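Local coordinates for putative fusidic acid resistance protein (Staphylococcus aureus, PDB 2YB5) that confers resistance to the antibiotic fusidic acid, probably by binding elongation factor G and helping to clear it from the ribosome, at residues 202-205 and 206-210; 11-14 and 15-19; 93-96 and 97-101; 194-197 and 198-202; 54-57 and 58-61. All coordinates share one frame; numbering follows the deposited sequence.

Interaction 1 of 5, residues 202-205 and 206-210; sequences DDIN and NLYEF
The phenol ring of Tyr208 has Ile204 over one face: Ile204 CG1 sits 4.2 Å from the ring centroid, 27° off the normal, a CH-pi contact, and CG2 comes down near CE2. Over that face, shifted toward the rim, also lies Ile204 O, while the amide oxygen of Asn205 reaches CD2 obliquely, the amide and ring planes 49° apart. The ring lies here because Tyr208 CG stands anti to its own carbonyl carbon (chi1 -66°), which turns it back along the helix. Ile204 also sends CD1 to Leu207 CD2, 4.0 Å away. The first turn of helix 204-214 is closed by Asp203 at the N-cap: Asp203 OD1 accepts from Asn205 N at 3.0 Å, met from above the carboxylate plane, and Asp203 O takes Asn206 N at 2.8 Å. Tyr208 N donates to Ile204 O at 3.1 Å and Glu209 N to Asn205 O at 2.9 Å, so the regular i to i+4 pattern follows at once. Tyr208 OH bonds to Lys136 O, and its side chain, with that of Leu207, rests on Tyr135 of strand 130-136; Ile204 touches Tyr10 of helix 9-27, and Phe210 packs on strand 186-191.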
loop_
_atom_site.group_PDB
_atom_site.type_symbol
_atom_site.label_atom_id
_atom_site.label_comp_id
_atom_site.label_asym_id
_atom_site.label_seq_id
_atom_site.Cartn_x
_atom_site.Cartn_y
_atom_site.Cartn_z
ATOM N N ASP A 202 3.241 1.367 2.870
ATOM C CA ASP A 202 2.874 2.619 3.556
ATOM C C ASP A 202 3.386 3.895 2.885
ATOM O O ASP A 202 3.129 4.984 3.388
ATOM C CB ASP A 202 3.287 2.588 5.023
ATOM C CG ASP A 202 4.781 2.454 5.214
ATOM O OD1 ASP A 202 5.548 2.637 4.244
ATOM O OD2 ASP A 202 5.182 2.149 6.343
ATOM N N ASP A 203 4.067 3.770 1.741
ATOM C CA ASP A 203 4.583 4.937 1.017
ATOM C C ASP A 203 4.681 4.666 -0.488
ATOM O O ASP A 203 5.518 3.876 -0.922
ATOM C CB ASP A 203 5.950 5.329 1.588
ATOM C CG ASP A 203 6.428 6.698 1.122
ATOM O OD1 ASP A 203 5.838 7.272 0.192
ATOM O OD2 ASP A 203 7.414 7.203 1.697
ATOM N N ILE A 204 3.828 5.325 -1.278
ATOM C CA ILE A 204 3.832 5.153 -2.757
ATOM C C ILE A 204 5.201 5.459 -3.361
ATOM O O ILE A 204 5.540 4.923 -4.416
ATOM C CB ILE A 204 2.743 6.002 -3.467
ATOM C CG1 ILE A 204 2.502 5.514 -4.904
ATOM C CG2 ILE A 204 3.092 7.507 -3.456
ATOM C CD1 ILE A 204 1.804 4.169 -4.985
ATOM N N ASN A 205 5.996 6.288 -2.672
ATOM C CA ASN A 205 7.375 6.545 -3.079
ATOM C C ASN A 205 8.192 5.270 -3.227
ATOM O O ASN A 205 9.048 5.208 -4.098
ATOM C CB ASN A 205 8.097 7.488 -2.104
ATOM C CG ASN A 205 7.786 8.948 -2.344
ATOM O OD1 ASN A 205 7.201 9.319 -3.356
ATOM N ND2 ASN A 205 8.201 9.800 -1.399
ATOM N N ASN A 206 7.935 4.269 -2.380
ATOM C CA ASN A 206 8.640 2.989 -2.455
ATOM C C ASN A 206 8.410 2.317 -3.814
ATOM O O ASN A 206 9.313 1.691 -4.357
ATOM C CB ASN A 206 8.202 2.023 -1.345
ATOM C CG ASN A 206 8.489 2.543 0.086
ATOM O OD1 ASN A 206 9.106 3.591 0.287
ATOM N ND2 ASN A 206 8.026 1.787 1.083
ATOM N N LEU A 207 7.193 2.431 -4.348
ATOM C CA LEU A 207 6.889 1.887 -5.668
ATOM C C LEU A 207 7.547 2.708 -6.770
ATOM O O LEU A 207 8.059 2.143 -7.747
ATOM C CB LEU A 207 5.378 1.841 -5.903
ATOM C CG LEU A 207 4.940 1.291 -7.259
ATOM C CD1 LEU A 207 5.369 -0.174 -7.409
ATOM C CD2 LEU A 207 3.421 1.455 -7.418
ATOM N N TYR A 208 7.515 4.033 -6.633
ATOM C CA TYR A 208 8.156 4.901 -7.623
ATOM C C TYR A 208 9.662 4.642 -7.707
ATOM O O TYR A 208 10.226 4.667 -8.794
ATOM C CB TYR A 208 7.931 6.381 -7.303
ATOM C CG TYR A 208 6.507 6.867 -7.387
ATOM C CD1 TYR A 208 5.530 6.178 -8.111
ATOM C CD2 TYR A 208 6.137 8.051 -6.753
ATOM C CE1 TYR A 208 4.228 6.665 -8.193
ATOM C CE2 TYR A 208 4.846 8.534 -6.819
ATOM C CZ TYR A 208 3.897 7.840 -7.535
ATOM O OH TYR A 208 2.617 8.331 -7.590
ATOM N N GLU A 209 10.295 4.368 -6.565
ATOM C CA GLU A 209 11.743 4.137 -6.521
ATOM C C GLU A 209 12.104 2.764 -7.081
ATOM O O GLU A 209 13.137 2.611 -7.737
ATOM C CB GLU A 209 12.283 4.277 -5.102
ATOM C CG GLU A 209 12.216 5.677 -4.549
ATOM C CD GLU A 209 12.617 5.746 -3.088
ATOM O OE1 GLU A 209 13.587 5.048 -2.684
ATOM O OE2 GLU A 209 11.973 6.521 -2.340
ATOM N N PHE A 210 11.258 1.769 -6.821
ATOM C CA PHE A 210 11.406 0.472 -7.450
ATOM C C PHE A 210 11.299 0.616 -8.974
ATOM O O PHE A 210 12.144 0.100 -9.707
ATOM C CB PHE A 210 10.347 -0.491 -6.921
ATOM C CG PHE A 210 10.337 -1.818 -7.608
ATOM C CD1 PHE A 210 11.344 -2.740 -7.375
ATOM C CD2 PHE A 210 9.314 -2.157 -8.478
ATOM C CE1 PHE A 210 11.337 -3.972 -8.014
ATOM C CE2 PHE A 210 9.308 -3.394 -9.121
ATOM C CZ PHE A 210 10.327 -4.293 -8.884
#

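Interaction 2 of 5, residues 11-14 and 15-19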
loop_
_atom_site.group_PDB
_atom_site.type_symbol
_atom_site.label_atom_id
_atom_site.label_comp_id
_atom_site.label_asym_id
_atom_site.label_seq_id
_atom_site.Cartn_x
_atom_site.Cartn_y
_atom_site.Cartn_z
ATOM N N LYS A 11 -1.469 6.133 2.900
ATOM C CA LYS A 11 -1.514 6.929 4.136
ATOM C C LYS A 11 -2.350 6.252 5.207
ATOM O O LYS A 11 -2.024 6.345 6.396
ATOM C CB LYS A 11 -2.041 8.350 3.893
ATOM C CG LYS A 11 -1.084 9.247 3.110
ATOM C CD LYS A 11 0.062 9.748 3.986
ATOM C CE LYS A 11 1.062 10.617 3.221
ATOM N NZ LYS A 11 2.075 11.234 4.157
ATOM N N PHE A 12 -3.415 5.569 4.798
ATOM C CA PHE A 12 -4.221 4.810 5.739
ATOM C C PHE A 12 -3.439 3.637 6.333
ATOM O O PHE A 12 -3.601 3.305 7.505
ATOM C CB PHE A 12 -5.519 4.311 5.092
ATOM C CG PHE A 12 -6.374 3.496 6.027
ATOM C CD1 PHE A 12 -7.276 4.115 6.874
ATOM C CD2 PHE A 12 -6.250 2.111 6.078
ATOM C CE1 PHE A 12 -8.067 3.369 7.747
ATOM C CE2 PHE A 12 -7.024 1.361 6.962
ATOM C CZ PHE A 12 -7.936 1.991 7.793
ATOM N N VAL A 13 -2.593 3.015 5.523
ATOM C CA VAL A 13 -1.757 1.923 5.996
ATOM C C VAL A 13 -0.787 2.453 7.039
ATOM O O VAL A 13 -0.588 1.822 8.087
ATOM C CB VAL A 13 -1.021 1.229 4.841
ATOM C CG1 VAL A 13 -0.064 0.169 5.366
ATOM C CG2 VAL A 13 -2.041 0.603 3.891
ATOM N N LYS A 14 -0.236 3.639 6.784
ATOM C CA LYS A 14 0.652 4.292 7.756
ATOM C C LYS A 14 -0.107 4.626 9.056
ATOM O O LYS A 14 0.376 4.290 10.136
ATOM C CB LYS A 14 1.303 5.543 7.153
ATOM C CG LYS A 14 2.311 6.239 8.046
ATOM C CD LYS A 14 3.594 5.454 8.177
ATOM C CE LYS A 14 4.536 6.147 9.135
ATOM N NZ LYS A 14 5.856 5.461 9.269
ATOM N N VAL A 15 -1.281 5.262 8.953
ATOM C CA VAL A 15 -2.100 5.565 10.139
ATOM C C VAL A 15 -2.292 4.305 11.002
ATOM O O VAL A 15 -2.134 4.343 12.224
ATOM C CB VAL A 15 -3.493 6.174 9.792
ATOM C CG1 VAL A 15 -4.384 6.214 11.021
ATOM C CG2 VAL A 15 -3.369 7.589 9.212
ATOM N N LYS A 16 -2.611 3.197 10.344
ATOM C CA LYS A 16 -2.834 1.913 11.001
ATOM C C LYS A 16 -1.560 1.416 11.681
ATOM O O LYS A 16 -1.587 1.032 12.855
ATOM C CB LYS A 16 -3.338 0.920 9.951
ATOM C CG LYS A 16 -3.525 -0.521 10.396
ATOM C CD LYS A 16 -3.908 -1.401 9.205
ATOM C CE LYS A 16 -2.700 -1.672 8.286
ATOM N NZ LYS A 16 -3.046 -2.338 6.972
ATOM N N GLN A 17 -0.442 1.451 10.961
ATOM C CA GLN A 17 0.860 1.118 11.544
ATOM C C GLN A 17 1.188 1.979 12.775
ATOM O O GLN A 17 1.802 1.492 13.730
ATOM C CB GLN A 17 1.983 1.227 10.503
ATOM C CG GLN A 17 1.977 0.094 9.462
ATOM C CD GLN A 17 2.974 0.296 8.327
ATOM O OE1 GLN A 17 2.970 -0.458 7.350
ATOM N NE2 GLN A 17 3.836 1.306 8.449
ATOM N N LEU A 18 0.788 3.250 12.756
ATOM C CA LEU A 18 1.045 4.138 13.897
ATOM C C LEU A 18 0.163 3.779 15.096
ATOM O O LEU A 18 0.625 3.806 16.239
ATOM C CB LEU A 18 0.857 5.602 13.511
ATOM C CG LEU A 18 1.864 6.159 12.495
ATOM C CD1 LEU A 18 1.294 7.398 11.822
ATOM C CD2 LEU A 18 3.209 6.456 13.139
ATOM N N VAL A 19 -1.091 3.424 14.830
ATOM C CA VAL A 19 -2.010 3.019 15.886
ATOM C C VAL A 19 -1.520 1.754 16.604
ATOM O O VAL A 19 -1.558 1.698 17.832
ATOM C CB VAL A 19 -3.447 2.832 15.352
ATOM C CG1 VAL A 19 -4.325 2.149 16.381
ATOM C CG2 VAL A 19 -4.041 4.189 14.969
#
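Lys14, Val15 and Val13 carry most of this contact, one turn of the long alpha helix 9-27 in the N-terminal helical domain, whose family is named for binding elongation factor G. Lys14 leaves the backbone with CG anti to N (chi1 -176°) and bends at chi2 (72°), which lays its aliphatic chain along the next turn. CG comes 4.1 Å from Leu18 CD1, and CD passes 4.2 Å from Gln17 NE2, the Lys14 and Gln17 side chains crossing at about a right angle. Val15 looks backward instead: its CG2 rests against the carbonyl oxygen of Lys11, and its own N donates to that oxygen at 2.9 Å, nearly straight at 169°. Its side chain is buried against Ile48 of helix 35-50 and Leu77 of helix 70-80, which places this face of the helix inside the bundle. Val13 lies on the face turned to the zinc-finger domain. Its carbonyl oxygen accepts Gln17 N at 2.9 Å, while Leu18 N is held by Lys14 O at 2.8 Å, so the helical bonding continues unbroken through the turn. The Gln17 chain runs extended beyond CG and sends its amide nitrogen to Asp202 of the other domain. The oxygen of that amide lies against a methyl of Val13: Gln17 OE1 to Val13 CG1 is 3.7 Å.

Interaction 3 of 5, residues 93-96 and 97-101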
loop_
_atom_site.group_PDB
_atom_site.type_symbol
_atom_site.label_atom_id
_atom_site.label_comp_id
_atom_site.label_asym_id
_atom_site.label_seq_id
_atom_site.Cartn_x
_atom_site.Cartn_y
_atom_site.Cartn_z
ATOM N N SER A 93 -10.044 0.279 -22.588
ATOM C CA SER A 93 -9.213 0.948 -23.587
ATOM C C SER A 93 -7.996 1.628 -22.936
ATOM O O SER A 93 -6.902 1.556 -23.472
ATOM C CB SER A 93 -10.022 1.923 -24.454
ATOM O OG SER A 93 -10.595 2.948 -23.676
ATOM N N GLN A 94 -8.149 2.228 -21.767
ATOM C CA GLN A 94 -6.976 2.819 -21.087
ATOM C C GLN A 94 -5.911 1.764 -20.770
ATOM O O GLN A 94 -4.738 1.992 -20.964
ATOM C CB GLN A 94 -7.373 3.508 -19.796
ATOM C CG GLN A 94 -8.135 4.808 -19.939
ATOM C CD GLN A 94 -8.463 5.418 -18.572
ATOM O OE1 GLN A 94 -9.262 4.871 -17.811
ATOM N NE2 GLN A 94 -7.833 6.549 -18.258
ATOM N N LEU A 95 -6.347 0.624 -20.251
ATOM C CA LEU A 95 -5.480 -0.517 -19.960
ATOM C C LEU A 95 -4.781 -1.031 -21.219
ATOM O O LEU A 95 -3.576 -1.273 -21.222
ATOM C CB LEU A 95 -6.323 -1.634 -19.347
ATOM C CG LEU A 95 -5.704 -2.607 -18.358
ATOM C CD1 LEU A 95 -4.998 -1.884 -17.187
ATOM C CD2 LEU A 95 -6.819 -3.495 -17.822
ATOM N N GLU A 96 -5.551 -1.212 -22.285
ATOM C CA GLU A 96 -4.989 -1.642 -23.555
ATOM C C GLU A 96 -3.948 -0.639 -24.089
ATOM O O GLU A 96 -2.931 -1.053 -24.655
ATOM C CB GLU A 96 -6.106 -1.921 -24.564
ATOM C CG GLU A 96 -6.886 -3.190 -24.196
ATOM C CD GLU A 96 -8.266 -3.301 -24.832
ATOM O OE1 GLU A 96 -8.768 -2.338 -25.464
ATOM O OE2 GLU A 96 -8.859 -4.391 -24.689
ATOM N N LYS A 97 -4.174 0.657 -23.856
ATOM C CA LYS A 97 -3.226 1.691 -24.277
ATOM C C LYS A 97 -1.936 1.669 -23.467
ATOM O O LYS A 97 -0.848 1.792 -24.017
ATOM C CB LYS A 97 -3.857 3.079 -24.175
ATOM C CG LYS A 97 -2.894 4.209 -24.562
ATOM C CD LYS A 97 -3.662 5.441 -24.995
ATOM C CE LYS A 97 -2.747 6.507 -25.593
ATOM N NZ LYS A 97 -3.553 7.478 -26.402
ATOM N N ILE A 98 -2.068 1.528 -22.153
ATOM C CA ILE A 98 -0.907 1.407 -21.272
ATOM C C ILE A 98 -0.033 0.230 -21.711
ATOM O O ILE A 98 1.192 0.350 -21.769
ATOM C CB ILE A 98 -1.344 1.224 -19.806
ATOM C CG1 ILE A 98 -1.971 2.516 -19.285
ATOM C CG2 ILE A 98 -0.154 0.791 -18.920
ATOM C CD1 ILE A 98 -2.778 2.331 -17.998
ATOM N N PHE A 99 -0.665 -0.897 -22.034
ATOM C CA PHE A 99 0.056 -2.088 -22.497
ATOM C C PHE A 99 -0.160 -2.336 -24.002
ATOM O O PHE A 99 -0.393 -3.470 -24.432
ATOM C CB PHE A 99 -0.356 -3.296 -21.657
ATOM C CG PHE A 99 -0.032 -3.136 -20.200
ATOM C CD1 PHE A 99 1.286 -3.050 -19.783
ATOM C CD2 PHE A 99 -1.031 -3.043 -19.256
ATOM C CE1 PHE A 99 1.595 -2.894 -18.451
ATOM C CE2 PHE A 99 -0.725 -2.881 -17.910
ATOM C CZ PHE A 99 0.584 -2.810 -17.509
ATOM N N ARG A 100 -0.036 -1.254 -24.778
ATOM C CA ARG A 100 -0.303 -1.220 -26.232
ATOM C C ARG A 100 0.399 -2.328 -27.030
ATOM O O ARG A 100 -0.159 -2.841 -27.998
ATOM C CB ARG A 100 0.125 0.157 -26.779
ATOM C CG ARG A 100 0.046 0.351 -28.294
ATOM C CD ARG A 100 -1.373 0.557 -28.776
ATOM N NE ARG A 100 -1.902 1.851 -28.331
ATOM C CZ ARG A 100 -1.734 3.011 -28.968
ATOM N NH1 ARG A 100 -1.050 3.077 -30.113
ATOM N NH2 ARG A 100 -2.258 4.119 -28.452
ATOM N N LYS A 101 1.618 -2.678 -26.634
ATOM C CA LYS A 101 2.396 -3.684 -27.366
ATOM C C LYS A 101 1.987 -5.129 -27.059
ATOM O O LYS A 101 2.415 -6.050 -27.762
ATOM C CB LYS A 101 3.894 -3.513 -27.090
ATOM C CG LYS A 101 4.496 -2.234 -27.666
ATOM C CD LYS A 101 5.980 -2.171 -27.353
ATOM C CE LYS A 101 6.624 -0.876 -27.826
ATOM N NZ LYS A 101 8.092 -0.847 -27.503
#
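Leu95 O and Phe99 N make the last regular i to i+4 bond of helix 92-98, at 3.0 Å, before the chain leaves the helical path at Phe99. Two bonds of the same kind precede it: Lys97 N donates to Ser93 O at 2.9 Å, and Ile98 N to Gln94 O at 3.0 Å, the latter fairly straight at 164°. All three donors sit a little over 20° out of the plane of the carbonyl they reach. The next acceptor breaks the series. Glu96 O has Arg100 N only 2.9 Å away, but the N-H points badly for a bond; a CA-H...O contact from Arg100 CA, at 3.1 Å, meets this oxygen instead. Arg100 N makes a weak bond of 3.2 Å to Lys97 O, three residues back, as the helix ends. Three of the polar side chains have partners nearby: Gln94 OE1 accepts from Ser91 N, Ser93 OG has a weak bond to Ser91 OG, and Glu96 is in a long, weak ion pair with Arg107. Ile98 CG1 lies against the carbonyl oxygen of Gln94, 3.3 Å from Gln94 O, put there by a chi1 of -69° that sets it anti to the carbonyl carbon. Ile98 CG2 covers one face of the Phe99 ring, over its centre, and Leu95 CD1 makes a loose apolar contact with Phe99 CE2. Leu95 and Phe99 pack on the beta sheet of the zinc-finger domain, touching Trp123 of strand 121-125 and Val134 of strand 130-136; Phe99 also meets Tyr132 edge-to-face, and Gln94 and Ile98 lie on Phe142 of strand 142-149.

Interaction 4 of 5, residues 194-197 and 198-202; sequences SFKC and NQNLD. With ZN (zinc ion), chain C.
Ser194 O is gripped twice by one residue: Asn198 brings its backbone N to 2.9 Å and its side-chain ND2 to 2.7 Å, the two donors arriving from opposite faces of the carbonyl plane. The other end of that amide is held too, Asn198 OD1 accepting from the backbone N of Ser119 and of Tyr120, so the buried group is fixed in rotation and ties helix 194-200 to the loop before strand 121-125. Beyond this point the helix slackens. Gln199 N reaches Phe195 O at 3.3 Å, the bond from Asn200 N to Lys196 O is weak, and Asn200 N makes a shorter bond of 2.9 Å to Cys197 O from well above the carbonyl plane. A water joins Lys196 NZ and Asn200 ND2 weakly. Cys197 stands in the middle, its SG anti to the backbone N (chi1 -168°) and 2.4 Å from the zinc ion. Cys158, Cys161 and Cys191 complete the four-sulfur site, as expected of a treble-clef zinc finger, in which the helix after the hairpin supplies a ligand. Four cysteine ligands on one zinc, with none but sulfur in its shell, are usual for a structural zinc, so the ion probably pins this helix to the zinc knuckle.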
loop_
_atom_site.group_PDB
_atom_site.type_symbol
_atom_site.label_atom_id
_atom_site.label_comp_id
_atom_site.label_asym_id
_atom_site.label_seq_id
_atom_site.Cartn_x
_atom_site.Cartn_y
_atom_site.Cartn_z
ATOM N N SER A 194 0.379 -9.197 -4.957
ATOM C CA SER A 194 0.395 -7.744 -4.854
ATOM C C SER A 194 -0.675 -7.211 -3.904
ATOM O O SER A 194 -0.533 -6.111 -3.369
ATOM C CB SER A 194 0.236 -7.119 -6.239
ATOM O OG SER A 194 1.308 -7.521 -7.081
ATOM N N PHE A 195 -1.731 -7.988 -3.670
ATOM C CA PHE A 195 -2.770 -7.571 -2.729
ATOM C C PHE A 195 -2.273 -7.619 -1.294
ATOM O O PHE A 195 -2.546 -6.708 -0.512
ATOM C CB PHE A 195 -4.055 -8.368 -2.964
ATOM C CG PHE A 195 -4.598 -8.158 -4.348
ATOM C CD1 PHE A 195 -5.398 -7.065 -4.623
ATOM C CD2 PHE A 195 -4.214 -8.991 -5.398
ATOM C CE1 PHE A 195 -5.866 -6.830 -5.913
ATOM C CE2 PHE A 195 -4.669 -8.759 -6.690
ATOM C CZ PHE A 195 -5.499 -7.675 -6.946
ATOM N N LYS A 196 -1.495 -8.644 -0.959
ATOM C CA LYS A 196 -0.810 -8.686 0.334
ATOM C C LYS A 196 0.200 -7.542 0.458
ATOM O O LYS A 196 0.251 -6.864 1.488
ATOM C CB LYS A 196 -0.107 -10.021 0.525
ATOM C CG LYS A 196 0.522 -10.207 1.908
ATOM C CD LYS A 196 1.618 -11.268 1.901
ATOM C CE LYS A 196 2.213 -11.436 3.305
ATOM N NZ LYS A 196 3.412 -12.322 3.329
ATOM N N CYS A 197 1.006 -7.347 -0.585
ATOM C CA CYS A 197 1.923 -6.192 -0.695
ATOM C C CYS A 197 1.240 -4.851 -0.376
ATOM O O CYS A 197 1.763 -4.044 0.397
ATOM C CB CYS A 197 2.494 -6.101 -2.121
ATOM S SG CYS A 197 3.876 -4.958 -2.309
ATOM N N ASN A 198 0.080 -4.635 -0.985
ATOM C CA ASN A 198 -0.671 -3.390 -0.805
ATOM C C ASN A 198 -1.205 -3.173 0.612
ATOM O O ASN A 198 -1.440 -2.036 1.008
ATOM C CB ASN A 198 -1.803 -3.293 -1.820
ATOM C CG ASN A 198 -1.339 -2.721 -3.140
ATOM O OD1 ASN A 198 -1.243 -1.504 -3.288
ATOM N ND2 ASN A 198 -1.039 -3.599 -4.112
ATOM N N GLN A 199 -1.373 -4.264 1.367
ATOM C CA GLN A 199 -1.682 -4.188 2.805
ATOM C C GLN A 199 -0.475 -3.718 3.616
ATOM O O GLN A 199 -0.640 -3.142 4.688
ATOM C CB GLN A 199 -2.158 -5.548 3.353
ATOM C CG GLN A 199 -3.474 -6.062 2.763
ATOM C CD GLN A 199 -4.664 -5.212 3.149
ATOM O OE1 GLN A 199 -4.727 -4.027 2.818
ATOM N NE2 GLN A 199 -5.623 -5.809 3.859
ATOM N N ASN A 200 0.728 -3.970 3.106
ATOM C CA ASN A 200 1.966 -3.570 3.774
ATOM C C ASN A 200 2.505 -2.210 3.322
ATOM O O ASN A 200 3.318 -1.602 4.017
ATOM C CB ASN A 200 3.078 -4.600 3.505
ATOM C CG ASN A 200 2.648 -6.044 3.779
ATOM O OD1 ASN A 200 1.731 -6.301 4.580
ATOM N ND2 ASN A 200 3.321 -7.000 3.101
ATOM N N LEU A 201 2.107 -1.759 2.138
ATOM C CA LEU A 201 2.767 -0.612 1.517
ATOM C C LEU A 201 2.330 0.710 2.153
ATOM O O LEU A 201 1.190 1.144 1.975
ATOM C CB LEU A 201 2.494 -0.588 0.006
ATOM C CG LEU A 201 3.073 0.587 -0.786
ATOM C CD1 LEU A 201 4.597 0.676 -0.635
ATOM C CD2 LEU A 201 2.673 0.481 -2.275
ATOM N N ASP A 202 3.241 1.367 2.870
ATOM C CA ASP A 202 2.874 2.619 3.556
ATOM C C ASP A 202 3.386 3.895 2.885
ATOM O O ASP A 202 3.129 4.984 3.388
ATOM C CB ASP A 202 3.287 2.588 5.023
ATOM C CG ASP A 202 4.781 2.454 5.214
ATOM O OD1 ASP A 202 5.548 2.637 4.244
ATOM O OD2 ASP A 202 5.182 2.149 6.343
HETATM ZN ZN ZN C . 5.494 -6.242 -1.034
HETATM O O HOH W 1 4.605 -9.478 4.178
#

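Interaction 5 of 5, residues 54-57 and 58-61; sequences IDIS and DFIT
The start of helix 59-63, in the helical domain of the elongation factor G-binding family, is an N-terminal turn in which Ile56 packs against Phe59 and Ile60 at the start of the helix. The chain passes through an inverse gamma turn centred on Ser57, and Asp58 takes the N-cap position without a capping bond from its side chain. The turn is closed by the backbone: Ile60 N donates to Ile56 O at 3.1 Å, with an N-H...O angle of 176°, nearly along the C=O axis. Ahead of it, Asp55 OD1 accepts from Ser57 OG at 2.6 Å on the syn side of the carboxylate, 24° out of its plane, and takes a weak second bond from Ser57 N. Ile56 and Phe59 lie side by side and point the same way, into the bundle, where both touch Leu80 of helix 70-80; Ile56 also meets Phe49 and Phe59 meets Ile45, both of helix 35-50. Ile56 CG1 stands anti to the backbone N (chi1 -154°), which with a bend at chi2 carries CD1 to Phe59 CB at 3.5 Å and leaves CG1 oblique to the ring, 3.9 Å from CD2. The other branch of Ile56 goes to Ile60, where the side chains cross at about a right angle: Ile56 CG2 lies 3.8 Å from Ile60 CG1.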
loop_
_atom_site.group_PDB
_atom_site.type_symbol
_atom_site.label_atom_id
_atom_site.label_comp_id
_atom_site.label_asym_id
_atom_site.label_seq_id
_atom_site.Cartn_x
_atom_site.Cartn_y
_atom_site.Cartn_z
ATOM N N ILE A 54 -8.982 17.396 7.076
ATOM C CA ILE A 54 -10.007 16.528 7.663
ATOM C C ILE A 54 -9.933 16.647 9.175
ATOM O O ILE A 54 -8.845 16.634 9.752
ATOM C CB ILE A 54 -9.821 15.043 7.269
ATOM C CG1 ILE A 54 -9.781 14.877 5.748
ATOM C CG2 ILE A 54 -10.939 14.193 7.865
ATOM C CD1 ILE A 54 -9.488 13.454 5.298
ATOM N N ASP A 55 -11.094 16.771 9.815
ATOM C CA ASP A 55 -11.159 16.884 11.265
ATOM C C ASP A 55 -11.029 15.492 11.863
ATOM O O ASP A 55 -11.929 14.659 11.732
ATOM C CB ASP A 55 -12.463 17.557 11.715
ATOM C CG ASP A 55 -12.437 17.968 13.183
ATOM O OD1 ASP A 55 -11.783 17.277 13.996
ATOM O OD2 ASP A 55 -13.074 18.988 13.528
ATOM N N ILE A 56 -9.881 15.252 12.498
ATOM C CA ILE A 56 -9.599 13.994 13.177
ATOM C C ILE A 56 -9.425 14.221 14.686
ATOM O O ILE A 56 -9.122 13.278 15.425
ATOM C CB ILE A 56 -8.347 13.303 12.543
ATOM C CG1 ILE A 56 -8.378 11.782 12.738
ATOM C CG2 ILE A 56 -7.054 13.887 13.087
ATOM C CD1 ILE A 56 -9.603 11.097 12.135
ATOM N N SER A 57 -9.631 15.463 15.140
ATOM C CA SER A 57 -9.623 15.776 16.571
ATOM C C SER A 57 -10.911 15.225 17.164
ATOM O O SER A 57 -11.932 15.917 17.229
ATOM C CB SER A 57 -9.493 17.287 16.815
ATOM O OG SER A 57 -10.524 18.013 16.165
ATOM N N ASP A 58 -10.842 13.967 17.589
ATOM C CA ASP A 58 -12.014 13.121 17.791
ATOM C C ASP A 58 -11.521 11.683 17.865
ATOM O O ASP A 58 -11.588 11.048 18.919
ATOM C CB ASP A 58 -13.002 13.295 16.627
ATOM C CG ASP A 58 -13.848 12.058 16.371
ATOM O OD1 ASP A 58 -14.283 11.402 17.342
ATOM O OD2 ASP A 58 -14.080 11.753 15.186
ATOM N N PHE A 59 -11.013 11.191 16.733
ATOM C CA PHE A 59 -10.361 9.893 16.664
ATOM C C PHE A 59 -9.106 9.964 17.524
ATOM O O PHE A 59 -8.809 9.030 18.271
ATOM C CB PHE A 59 -10.025 9.555 15.209
ATOM C CG PHE A 59 -9.179 8.312 15.031
ATOM C CD1 PHE A 59 -9.704 7.047 15.283
ATOM C CD2 PHE A 59 -7.866 8.412 14.590
ATOM C CE1 PHE A 59 -8.922 5.905 15.119
ATOM C CE2 PHE A 59 -7.083 7.272 14.411
ATOM C CZ PHE A 59 -7.611 6.018 14.676
ATOM N N ILE A 60 -8.394 11.091 17.431
ATOM C CA ILE A 60 -7.209 11.340 18.253
ATOM C C ILE A 60 -7.555 11.213 19.730
ATOM O O ILE A 60 -6.858 10.521 20.469
ATOM C CB ILE A 60 -6.596 12.744 17.985
ATOM C CG1 ILE A 60 -5.929 12.801 16.603
ATOM C CG2 ILE A 60 -5.590 13.113 19.058
ATOM C CD1 ILE A 60 -4.718 11.882 16.435
ATOM N N THR A 61 -8.630 11.882 20.154
ATOM C CA THR A 61 -9.094 11.798 21.543
ATOM C C THR A 61 -9.448 10.356 21.902
ATOM O O THR A 61 -9.028 9.848 22.935
ATOM C CB THR A 61 -10.318 12.723 21.794
ATOM O OG1 THR A 61 -9.878 14.085 21.895
ATOM C CG2 THR A 61 -11.054 12.334 23.084
#

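Along the chain the order is interaction 2, 5, 3, 4 and 1. Interactions 2 and 5 belong to the N-terminal helical domain, their centres about 14 Å apart, and meet where Val19 packs on Phe59. Interactions 4 and 1 sit on consecutive helices of the zinc-finger domain and share Asp202, their centres about 11 Å apart. Interaction 3, on helix 92-98 against the antiparallel sheet, stands off alone, with about 42 Å between its centre and that of interaction 5. Helix 9-27 meets the zinc-finger domain beside interaction 2, where Val13 touches Gln199 O and Asp202. The zinc-bound helix and the next one thus abut helix 9-27, which probably fixes how the domains are set against each other.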